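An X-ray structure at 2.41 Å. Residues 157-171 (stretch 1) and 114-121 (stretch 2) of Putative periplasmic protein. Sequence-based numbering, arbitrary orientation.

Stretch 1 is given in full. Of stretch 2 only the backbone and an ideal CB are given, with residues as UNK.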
ATOM      1  N   ALA A 157      16.344   5.081  -2.116  1.00 46.08           N
ATOM      2  CA  ALA A 157      17.385   5.998  -1.659  1.00 44.17           C
ATOM      3  C   ALA A 157      17.346   6.167  -0.141  1.00 39.20           C
ATOM      4  O   ALA A 157      18.390   6.275   0.504  1.00 45.73           O
ATOM      5  CB  ALA A 157      17.252   7.354  -2.351  1.00 43.68           C
ATOM      6  N   THR A 158      16.142   6.192   0.430  1.00 32.96           N
ATOM      7  CA  THR A 158      16.007   6.382   1.871  1.00 31.26           C
ATOM      8  C   THR A 158      16.376   5.112   2.646  1.00 29.70           C
ATOM      9  O   THR A 158      16.807   5.182   3.790  1.00 38.34           O
ATOM     10  CB  THR A 158      14.618   6.952   2.305  1.00 34.25           C
ATOM     11  OG1 THR A 158      13.848   5.937   2.941  1.00 42.61           O
ATOM     12  CG2 THR A 158      13.846   7.500   1.150  1.00 27.56           C
ATOM     13  N   ILE A 159      16.243   3.953   2.021  1.00 29.86           N
ATOM     14  CA  ILE A 159      16.782   2.736   2.619  1.00 31.41           C
ATOM     15  C   ILE A 159      18.312   2.825   2.691  1.00 35.71           C
ATOM     16  O   ILE A 159      18.933   2.454   3.687  1.00 38.77           O
ATOM     17  CB  ILE A 159      16.368   1.473   1.840  1.00 28.44           C
ATOM     18  CG1 ILE A 159      14.849   1.291   1.877  1.00 28.87           C
ATOM     19  CG2 ILE A 159      17.042   0.253   2.422  1.00 24.34           C
ATOM     20  CD1 ILE A 159      14.373   0.006   1.269  1.00 24.77           C
ATOM     21  N   ASN A 160      18.926   3.329   1.635  1.00 34.53           N
ATOM     22  CA  ASN A 160      20.379   3.456   1.651  1.00 46.13           C
ATOM     23  C   ASN A 160      20.864   4.465   2.687  1.00 44.27           C
ATOM     24  O   ASN A 160      21.896   4.263   3.332  1.00 40.43           O
ATOM     25  CB  ASN A 160      20.925   3.774   0.259  1.00 47.88           C
ATOM     26  CG  ASN A 160      20.814   2.585  -0.687  1.00 54.52           C
ATOM     27  OD1 ASN A 160      21.084   1.438  -0.301  1.00 58.84           O
ATOM     28  ND2 ASN A 160      20.406   2.851  -1.930  1.00 51.54           N
ATOM     29  N   ILE A 161      20.111   5.543   2.856  1.00 38.16           N
ATOM     30  CA  ILE A 161      20.449   6.509   3.880  1.00 32.04           C
ATOM     31  C   ILE A 161      20.346   5.867   5.255  1.00 33.87           C
ATOM     32  O   ILE A 161      21.243   6.053   6.078  1.00 36.28           O
ATOM     33  CB  ILE A 161      19.552   7.739   3.795  1.00 36.02           C
ATOM     34  CG1 ILE A 161      19.923   8.583   2.570  1.00 36.72           C
ATOM     35  CG2 ILE A 161      19.673   8.569   5.043  1.00 29.63           C
ATOM     36  CD1 ILE A 161      18.836   9.573   2.184  1.00 31.90           C
ATOM     37  N   ALA A 162      19.270   5.107   5.505  1.00 29.51           N
ATOM     38  CA  ALA A 162      19.107   4.447   6.803  1.00 32.10           C
ATOM     39  C   ALA A 162      20.278   3.515   7.070  1.00 33.27           C
ATOM     40  O   ALA A 162      20.798   3.449   8.181  1.00 36.29           O
ATOM     41  CB  ALA A 162      17.751   3.672   6.911  1.00 18.65           C
ATOM     42  N   GLU A 163      20.681   2.788   6.041  1.00 31.14           N
ATOM     43  CA  GLU A 163      21.798   1.867   6.155  1.00 31.71           C
ATOM     44  C   GLU A 163      23.084   2.661   6.431  1.00 31.70           C
ATOM     45  O   GLU A 163      23.884   2.294   7.291  1.00 28.60           O
ATOM     46  CB  GLU A 163      21.912   1.033   4.875  1.00 28.13           C
ATOM     47  CG  GLU A 163      22.807  -0.190   4.971  1.00 38.33           C
ATOM     48  CD  GLU A 163      24.299   0.128   4.841  1.00 45.85           C
ATOM     49  OE1 GLU A 163      24.674   0.997   4.015  1.00 40.54           O
ATOM     50  OE2 GLU A 163      25.094  -0.516   5.566  1.00 49.78           O
ATOM     51  N   GLU A 164      23.261   3.762   5.710  1.00 36.92           N
ATOM     52  CA  GLU A 164      24.456   4.588   5.860  1.00 37.82           C
ATOM     53  C   GLU A 164      24.599   5.099   7.284  1.00 38.58           C
ATOM     54  O   GLU A 164      25.689   5.071   7.847  1.00 40.34           O
ATOM     55  CB  GLU A 164      24.443   5.760   4.874  1.00 40.46           C
ATOM     56  CG  GLU A 164      25.171   5.464   3.568  1.00 52.86           C
ATOM     57  CD  GLU A 164      24.414   5.942   2.320  1.00 66.44           C
ATOM     58  OE1 GLU A 164      24.069   7.147   2.229  1.00 70.17           O
ATOM     59  OE2 GLU A 164      24.185   5.102   1.419  1.00 68.37           O
ATOM     60  N   GLN A 165      23.494   5.549   7.872  1.00 38.88           N
ATOM     61  CA  GLN A 165      23.541   6.127   9.211  1.00 33.10           C
ATOM     62  C   GLN A 165      23.180   5.155  10.296  1.00 27.12           C
ATOM     63  O   GLN A 165      22.856   5.554  11.403  1.00 32.94           O
ATOM     64  CB  GLN A 165      22.685   7.384   9.296  1.00 33.65           C
ATOM     65  CG  GLN A 165      23.245   8.466   8.409  1.00 34.91           C
ATOM     66  CD  GLN A 165      22.347   9.662   8.273  1.00 38.00           C
ATOM     67  OE1 GLN A 165      22.125  10.147   7.170  1.00 43.29           O
ATOM     68  NE2 GLN A 165      21.822  10.147   9.389  1.00 43.14           N
ATOM     69  N   LYS A 166      23.257   3.874   9.976  1.00 29.85           N
ATOM     70  CA  LYS A 166      23.174   2.830  10.991  1.00 32.11           C
ATOM     71  C   LYS A 166      21.859   2.921  11.773  1.00 32.01           C
ATOM     72  O   LYS A 166      21.815   2.651  12.974  1.00 36.48           O
ATOM     73  CB  LYS A 166      24.383   2.913  11.932  1.00 26.48           C
ATOM     74  CG  LYS A 166      25.693   3.247  11.220  1.00 41.25           C
ATOM     75  CD  LYS A 166      26.595   2.039  11.064  1.00 51.77           C
ATOM     76  CE  LYS A 166      27.093   1.549  12.426  1.00 59.41           C
ATOM     77  NZ  LYS A 166      28.002   0.365  12.329  1.00 61.60           N
ATOM     78  N   GLY A 167      20.797   3.297  11.067  1.00 30.23           N
ATOM     79  CA  GLY A 167      19.489   3.490  11.655  1.00 29.41           C
ATOM     80  C   GLY A 167      18.388   2.684  10.987  1.00 33.48           C
ATOM     81  O   GLY A 167      18.652   1.707  10.285  1.00 32.19           O
ATOM     82  N   LEU A 168      17.147   3.114  11.199  1.00 29.16           N
ATOM     83  CA  LEU A 168      15.972   2.340  10.815  1.00 27.12           C
ATOM     84  C   LEU A 168      15.112   3.055   9.793  1.00 27.51           C
ATOM     85  O   LEU A 168      15.169   4.284   9.666  1.00 26.67           O
ATOM     86  CB  LEU A 168      15.101   2.090  12.047  1.00 24.78           C
ATOM     87  CG  LEU A 168      15.749   1.386  13.226  1.00 26.01           C
ATOM     88  CD1 LEU A 168      14.807   1.359  14.414  1.00 26.65           C
ATOM     89  CD2 LEU A 168      16.149  -0.009  12.801  1.00 23.28           C
ATOM     90  N   THR A 169      14.291   2.290   9.083  1.00 24.35           N
ATOM     91  CA  THR A 169      13.259   2.900   8.260  1.00 28.24           C
ATOM     92  C   THR A 169      12.041   1.998   8.008  1.00 30.50           C
ATOM     93  O   THR A 169      12.051   0.796   8.288  1.00 24.15           O
ATOM     94  CB  THR A 169      13.829   3.422   6.909  1.00 29.39           C
ATOM     95  OG1 THR A 169      12.889   4.320   6.308  1.00 27.47           O
ATOM     96  CG2 THR A 169      14.110   2.260   5.962  1.00 27.47           C
ATOM     97  N   LEU A 170      10.990   2.602   7.462  1.00 31.77           N
ATOM     98  CA  LEU A 170       9.777   1.885   7.120  1.00 28.82           C
ATOM     99  C   LEU A 170       9.611   1.775   5.603  1.00 34.34           C
ATOM    100  O   LEU A 170       9.606   2.780   4.889  1.00 26.46           O
ATOM    101  CB  LEU A 170       8.580   2.601   7.717  1.00 23.90           C
ATOM    102  CG  LEU A 170       7.208   2.021   7.401  1.00 26.17           C
ATOM    103  CD1 LEU A 170       6.258   2.258   8.580  1.00 21.47           C
ATOM    104  CD2 LEU A 170       6.653   2.601   6.103  1.00 23.52           C
ATOM    105  N   THR A 171       9.462   0.553   5.111  1.00 29.89           N
ATOM    106  CA  THR A 171       9.325   0.357   3.676  1.00 32.61           C
ATOM    107  C   THR A 171       8.295  -0.711   3.370  1.00 41.60           C
ATOM    108  O   THR A 171       8.028  -1.589   4.188  1.00 42.79           O
ATOM    109  CB  THR A 171      10.654  -0.051   3.025  1.00 33.07           C
ATOM    110  OG1 THR A 171      10.438  -0.293   1.634  1.00 38.90           O
ATOM    111  CG2 THR A 171      11.193  -1.325   3.665  1.00 35.49           C
ATOM    112  N   UNK A 114      16.408   7.173  21.377  1.00 38.59           N
ATOM    113  CA  UNK A 114      16.769   8.070  20.269  1.00 37.28           C
ATOM    114  C   UNK A 114      17.555   7.365  19.168  1.00 29.67           C
ATOM    115  O   UNK A 114      18.649   7.793  18.828  1.00 29.81           O
ATOM    116  CB  UNK A 114      17.588   9.248  20.799  1.00 37.28           C
ATOM    117  N   UNK A 115      17.026   6.271  18.629  1.00 29.49           N
ATOM    118  CA  UNK A 115      17.692   5.613  17.508  1.00 31.74           C
ATOM    119  C   UNK A 115      17.338   6.315  16.191  1.00 29.59           C
ATOM    120  O   UNK A 115      16.256   6.884  16.031  1.00 31.86           O
ATOM    121  CB  UNK A 115      17.303   4.135  17.447  1.00 31.74           C
ATOM    122  N   UNK A 116      18.264   6.285  15.254  1.00 25.56           N
ATOM    123  CA  UNK A 116      18.072   6.997  14.010  1.00 31.12           C
ATOM    124  C   UNK A 116      16.911   6.388  13.237  1.00 30.22           C
ATOM    125  O   UNK A 116      16.859   5.185  13.012  1.00 27.19           O
ATOM    126  CB  UNK A 116      19.352   6.976  13.172  1.00 31.12           C
ATOM    127  N   UNK A 117      15.976   7.238  12.843  1.00 27.94           N
ATOM    128  CA  UNK A 117      14.889   6.816  12.002  1.00 21.84           C
ATOM    129  C   UNK A 117      14.777   7.717  10.778  1.00 25.34           C
ATOM    130  O   UNK A 117      14.631   8.930  10.898  1.00 30.62           O
ATOM    131  CB  UNK A 117      13.578   6.810  12.791  1.00 21.84           C
ATOM    132  N   UNK A 118      14.807   7.107   9.601  1.00 24.33           N
ATOM    133  CA  UNK A 118      14.751   7.849   8.352  1.00 23.32           C
ATOM    134  C   UNK A 118      13.375   7.830   7.693  1.00 25.22           C
ATOM    135  O   UNK A 118      12.869   6.788   7.305  1.00 21.90           O
ATOM    136  CB  UNK A 118      15.788   7.286   7.378  1.00 23.32           C
ATOM    137  N   UNK A 119      12.791   9.007   7.543  1.00 29.78           N
ATOM    138  CA  UNK A 119      11.501   9.147   6.897  1.00 31.65           C
ATOM    139  C   UNK A 119      11.683   9.506   5.416  1.00 36.22           C
ATOM    140  O   UNK A 119      12.664  10.169   5.037  1.00 33.17           O
ATOM    141  CB  UNK A 119      10.661  10.208   7.611  1.00 31.65           C
ATOM    142  N   UNK A 120      10.737   9.070   4.586  1.00 32.52           N
ATOM    143  CA  UNK A 120      10.729   9.437   3.172  1.00 35.11           C
ATOM    144  C   UNK A 120      10.729  10.951   3.038  1.00 36.98           C
ATOM    145  O   UNK A 120      11.389  11.495   2.165  1.00 41.43           O
ATOM    146  CB  UNK A 120       9.519   8.834   2.456  1.00 35.11           C
ATOM    147  N   UNK A 121       9.968  11.626   3.894  1.00 35.14           N
ATOM    148  CA  UNK A 121       9.872  13.075   3.848  1.00 41.79           C
ATOM    149  C   UNK A 121       9.626  13.658   2.458  1.00 52.50           C
ATOM    150  O   UNK A 121      10.178  14.701   2.118  1.00 61.08           O
ATOM    151  CB  UNK A 121      11.157  13.677   4.420  1.00 41.79           C
TER

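Position 114 lies beyond the reach of stretch 1: nothing of that segment comes within 5.5 Å of its ideal CB. Its phi is positive (53°), which glycine or asparagine tolerates best, though other residues can adopt it, so the contact sets no rule. The residue is Q114, which closes a helix with a Schellman motif.

Position 115 points its CB toward stretch 1, where the CD1 atom of L168 waits 4.8 Å from the ideal CB. That gap is too narrow for a large ring aimed straight at the leucine, and a methyl or two would fill it; valine, isoleucine or threonine would all serve. The deposited V115 puts its CG2 3.7 Å from L168 CD1, a plain apolar contact ahead of the paired residues.

Position 116 supplies a backbone anchor whatever its side chain: its carbonyl O accepts a hydrogen bond from the N of L168 at 2.8 Å. Its CB stands over glycine, 3.8 Å from the CA of G167, and a CB on that glycine would fall 2.6 Å from the CB of 116, a clash. The absence of a side chain at G167 thus lets the two backbones draw close, with the CA atoms of G167 and 116 4.5 Å apart. Beyond lie the O of Q165, 4.2 Å from the ideal CB, and the polar side chain of Q165, so a long polar residue such as lysine, arginine or glutamine would suit. It is K116, whose chain starts with a t rotamer and then bends through three p angles, bringing NZ 2.8 Å from NE2 of Q165.

Position 117 pairs in parallel with L168, and both side chains lie on the same face of the sheet. Beyond L168 the strand runs on to T169 and L170, offering a surface for a broad apolar group; leucine, isoleucine, methionine or an aromatic residue could use it. F117, with chi1 t, lays one ring face over L168 O and T169 CA, and its CZ reaches CB of L170 at 4.2 Å.

Position 118 turns to the other face, toward the helix. Its N donates to L168 O at 2.8 Å, nearly straight at 173°, while its O accepts from the OG1 of T169 at 2.7 Å. The ideal CB sits only 4.1 Å from the CB of A162 and 4.3 Å from the O of T158, so a compact beta-branched residue fits better than a bulky ring. V118 packs CG1 4.0 Å from I161 CG2 and CG2 3.8 Å from A162 CB; CG2 is also 4.1 Å from I161 CG2, so both methyls meet the isoleucine.

Position 119 points away, so stretch 1 places no demand on it; S119 accepts through OG from the N of 121 at 3.1 Å.

Position 120 points sideways past the CG2 of T158, favouring a chain with a flexible aliphatic stem. R120 sets CD 3.4 Å from that T158 CG2.

Position 121 has positive phi (48°), which favours glycine, and G121 fills it.

Stretch 2 114-121: QVKFVSRG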
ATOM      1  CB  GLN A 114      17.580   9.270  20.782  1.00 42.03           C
ATOM      2  CG  GLN A 114      16.815  10.199  21.714  1.00 45.76           C
ATOM      3  CD  GLN A 114      17.569  11.487  22.007  1.00 55.92           C
ATOM      4  OE1 GLN A 114      17.217  12.559  21.500  1.00 61.24           O
ATOM      5  NE2 GLN A 114      18.616  11.388  22.824  1.00 57.33           N
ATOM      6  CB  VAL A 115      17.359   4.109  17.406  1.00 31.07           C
ATOM      7  CG1 VAL A 115      17.432   3.460  18.778  1.00 29.57           C
ATOM      8  CG2 VAL A 115      16.002   3.929  16.825  1.00 33.31           C
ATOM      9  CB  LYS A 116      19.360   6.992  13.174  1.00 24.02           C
ATOM     10  CG  LYS A 116      19.239   7.678  11.835  1.00 25.09           C
ATOM     11  CD  LYS A 116      19.243   9.207  11.951  1.00 37.16           C
ATOM     12  CE  LYS A 116      20.471   9.769  12.679  1.00 38.10           C
ATOM     13  NZ  LYS A 116      21.795   9.393  12.093  1.00 48.64           N
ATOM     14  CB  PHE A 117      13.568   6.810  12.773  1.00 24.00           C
ATOM     15  CG  PHE A 117      12.438   6.254  11.978  1.00 26.69           C
ATOM     16  CD1 PHE A 117      12.081   4.929  12.099  1.00 22.91           C
ATOM     17  CD2 PHE A 117      11.775   7.041  11.046  1.00 30.65           C
ATOM     18  CE1 PHE A 117      11.049   4.408  11.340  1.00 23.05           C
ATOM     19  CE2 PHE A 117      10.750   6.523  10.286  1.00 24.69           C
ATOM     20  CZ  PHE A 117      10.393   5.202  10.433  1.00 20.87           C
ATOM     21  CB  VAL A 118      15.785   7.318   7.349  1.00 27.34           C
ATOM     22  CG1 VAL A 118      15.802   8.201   6.088  1.00 27.22           C
ATOM     23  CG2 VAL A 118      17.168   7.242   8.010  1.00 23.77           C
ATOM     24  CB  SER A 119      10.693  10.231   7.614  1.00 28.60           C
ATOM     25  OG  SER A 119       9.576  10.634   6.854  1.00 30.73           O
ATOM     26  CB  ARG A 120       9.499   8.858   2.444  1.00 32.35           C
ATOM     27  CG  ARG A 120       9.576   7.374   2.135  1.00 30.36           C
ATOM     28  CD  ARG A 120      10.480   7.075   0.964  1.00 36.44           C
ATOM     29  NE  ARG A 120       9.981   7.654  -0.288  1.00 44.82           N
ATOM     30  CZ  ARG A 120       9.157   7.032  -1.130  1.00 48.35           C
ATOM     31  NH1 ARG A 120       8.712   5.807  -0.871  1.00 41.27           N
ATOM     32  NH2 ARG A 120       8.771   7.637  -2.241  1.00 54.80           N
TER
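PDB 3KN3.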